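Local structure of putative methylase (Clostridium difficile, 3LDU) at residues 168-173 against 210-215. The protein binds GTP and probably methylates guanine bases of ribosomal RNA, through a Rossmann-like methyltransferase domain joined to a THUMP region. Residues are numbered along the deposited sequence; the frame is centred on the assembly and turned at random.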
loop_
_atom_site.group_PDB
_atom_site.type_symbol
_atom_site.label_atom_id
_atom_site.label_comp_id
_atom_site.label_asym_id
_atom_site.label_seq_id
_atom_site.Cartn_x
_atom_site.Cartn_y
_atom_site.Cartn_z
ATOM N N ARG A 168 7.517 -4.609 -2.483
ATOM C CA ARG A 168 7.419 -6.039 -2.175
ATOM C C ARG A 168 8.759 -6.720 -2.422
ATOM O O ARG A 168 9.067 -7.745 -1.815
ATOM C CB ARG A 168 6.342 -6.742 -3.019
ATOM C CG ARG A 168 4.907 -6.709 -2.480
ATOM C CD ARG A 168 4.336 -5.359 -2.692
ATOM N NE ARG A 168 2.879 -5.309 -2.849
ATOM C CZ ARG A 168 2.053 -4.778 -1.953
ATOM N NH1 ARG A 168 0.749 -4.715 -2.208
ATOM N NH2 ARG A 168 2.530 -4.304 -0.801
ATOM N N GLY A 169 9.549 -6.143 -3.319
ATOM C CA GLY A 169 10.828 -6.722 -3.692
ATOM C C GLY A 169 10.924 -7.072 -5.165
ATOM O O GLY A 169 11.991 -7.430 -5.648
ATOM N N TYR A 170 9.817 -6.968 -5.892
ATOM C CA TYR A 170 9.819 -7.369 -7.294
ATOM C C TYR A 170 9.950 -6.214 -8.277
ATOM O O TYR A 170 10.152 -6.448 -9.471
ATOM C CB TYR A 170 8.579 -8.199 -7.634
ATOM C CG TYR A 170 7.259 -7.444 -7.619
ATOM C CD1 TYR A 170 6.317 -7.662 -6.611
ATOM C CD2 TYR A 170 6.944 -6.533 -8.622
ATOM C CE1 TYR A 170 5.094 -6.983 -6.607
ATOM C CE2 TYR A 170 5.724 -5.851 -8.630
ATOM C CZ TYR A 170 4.807 -6.079 -7.620
ATOM O OH TYR A 170 3.598 -5.410 -7.639
ATOM N N ARG A 171 9.833 -4.979 -7.795
ATOM C CA ARG A 171 9.879 -3.826 -8.691
ATOM C C ARG A 171 11.308 -3.495 -9.079
ATOM O O ARG A 171 12.105 -3.043 -8.255
ATOM C CB ARG A 171 9.183 -2.594 -8.097
ATOM C CG ARG A 171 9.105 -1.409 -9.072
ATOM C CD ARG A 171 7.796 -1.366 -9.885
ATOM N NE ARG A 171 6.692 -0.794 -9.115
ATOM C CZ ARG A 171 6.682 0.444 -8.615
ATOM N NH1 ARG A 171 5.631 0.875 -7.927
ATOM N NH2 ARG A 171 7.723 1.253 -8.792
ATOM N N GLU A 172 11.619 -3.730 -10.349
ATOM C CA GLU A 172 12.951 -3.504 -10.878
ATOM C C GLU A 172 12.835 -2.751 -12.205
ATOM O O GLU A 172 13.771 -2.736 -13.007
ATOM C CB GLU A 172 13.669 -4.845 -11.076
ATOM C CG GLU A 172 13.076 -6.016 -10.279
ATOM C CD GLU A 172 13.544 -6.080 -8.822
ATOM O OE1 GLU A 172 14.759 -6.259 -8.582
ATOM O OE2 GLU A 172 12.690 -5.978 -7.914
ATOM N N LYS A 173 11.678 -2.126 -12.422
ATOM C CA LYS A 173 11.375 -1.433 -13.675
ATOM C C LYS A 173 12.551 -0.617 -14.216
ATOM O O LYS A 173 12.954 0.386 -13.625
ATOM C CB LYS A 173 10.138 -0.554 -13.510
ATOM N N LEU A 210 -1.162 -6.707 -12.747
ATOM C CA LEU A 210 -1.310 -8.153 -12.909
ATOM C C LEU A 210 -0.523 -8.959 -11.879
ATOM O O LEU A 210 -1.002 -9.976 -11.390
ATOM C CB LEU A 210 -0.905 -8.587 -14.310
ATOM C CG LEU A 210 -1.822 -8.011 -15.379
ATOM C CD1 LEU A 210 -1.265 -8.315 -16.778
ATOM C CD2 LEU A 210 -3.200 -8.586 -15.178
ATOM N N ILE A 211 0.690 -8.521 -11.573
ATOM C CA ILE A 211 1.444 -9.163 -10.488
ATOM C C ILE A 211 0.660 -9.112 -9.168
ATOM O O ILE A 211 0.521 -10.126 -8.477
ATOM C CB ILE A 211 2.866 -8.566 -10.368
ATOM C CG1 ILE A 211 3.658 -8.897 -11.632
ATOM C CG2 ILE A 211 3.593 -9.105 -9.124
ATOM C CD1 ILE A 211 4.932 -8.078 -11.827
ATOM N N GLU A 212 0.122 -7.944 -8.820
ATOM C CA GLU A 212 -0.692 -7.864 -7.612
ATOM C C GLU A 212 -1.917 -8.766 -7.666
ATOM O O GLU A 212 -2.262 -9.412 -6.663
ATOM C CB GLU A 212 -1.076 -6.423 -7.273
ATOM C CG GLU A 212 0.119 -5.559 -6.962
ATOM C CD GLU A 212 0.742 -5.891 -5.597
ATOM O OE1 GLU A 212 -0.008 -6.126 -4.627
ATOM O OE2 GLU A 212 1.976 -5.906 -5.509
ATOM N N ALA A 213 -2.568 -8.829 -8.832
ATOM C CA ALA A 213 -3.730 -9.687 -8.956
ATOM C C ALA A 213 -3.354 -11.163 -8.835
ATOM O O ALA A 213 -4.068 -11.928 -8.188
ATOM C CB ALA A 213 -4.484 -9.415 -10.270
ATOM N N ALA A 214 -2.256 -11.568 -9.474
ATOM C CA ALA A 214 -1.804 -12.952 -9.380
ATOM C C ALA A 214 -1.521 -13.302 -7.913
ATOM O O ALA A 214 -1.901 -14.374 -7.449
ATOM C CB ALA A 214 -0.546 -13.180 -10.231
HETATM N N MSE A 215 -0.852 -12.411 -7.180
HETATM C CA MSE A 215 -0.532 -12.728 -5.775
HETATM C C MSE A 215 -1.784 -12.858 -4.906
HETATM O O MSE A 215 -1.879 -13.744 -4.059
HETATM C CB MSE A 215 0.461 -11.723 -5.192
HETATM C CG MSE A 215 1.810 -11.762 -5.898
HETATM SE SE MSE A 215 2.891 -10.329 -5.098
HETATM C CE MSE A 215 2.983 -11.044 -3.312
#
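In the Rossmann-like methyltransferase domain, the helix 208-217 that follows strand 199-201 meets the loop leading from the THUMP region, 168-173, through a buried, bidentate arginine-glutamate salt bridge. Arg-168 bends at chi2 and meets Glu-212 tip to tip and side-on: NE gives its hydrogen to OE2 at 2.9 Å, while NH1 reaches OE1, also at 2.9 Å. Glutamate suits the place because its two oxygens match these two nitrogens. Both lie close to the guanidinium plane, but the carboxylate is turned 39° from it, so NE uses the syn lone pair of OE2 whereas NH1 comes to OE1 from above the carboxylate plane. Arginine has donors to spare: NH1 also bonds the carbonyl O of Arg-57, in the N-terminal ferredoxin-like region, and NH2 that of Leu-165.

A third hydrogen bond holds the same acid. Tyr-170 OH donates to the anti lone pair of Glu-212 OE2 at 2.7 Å, opposite the syn side taken by Arg-168 NE; with the guanidinium charge, this is consistent with an ionised carboxylate.

Apolar contacts complete the joint. Thr-208, a GTP-binding residue, neighbours Tyr-170; the GTP itself is about 8 Å from the tyrosine side chain. Tyrosine serves twice, its hydroxyl for OE2 and, with CG in the crowded position between backbone N and carbonyl carbon (chi1 69°), a ring face for Ile-211. The selenium of selenomethionine Met-215 approaches obliquely, 4.3 Å from Tyr-170 CE1. Isoleucine's branch methyl makes a CH-pi contact, Ile-211 CG2 standing 3.7 Å from the Tyr-170 ring centroid, 17° off the normal.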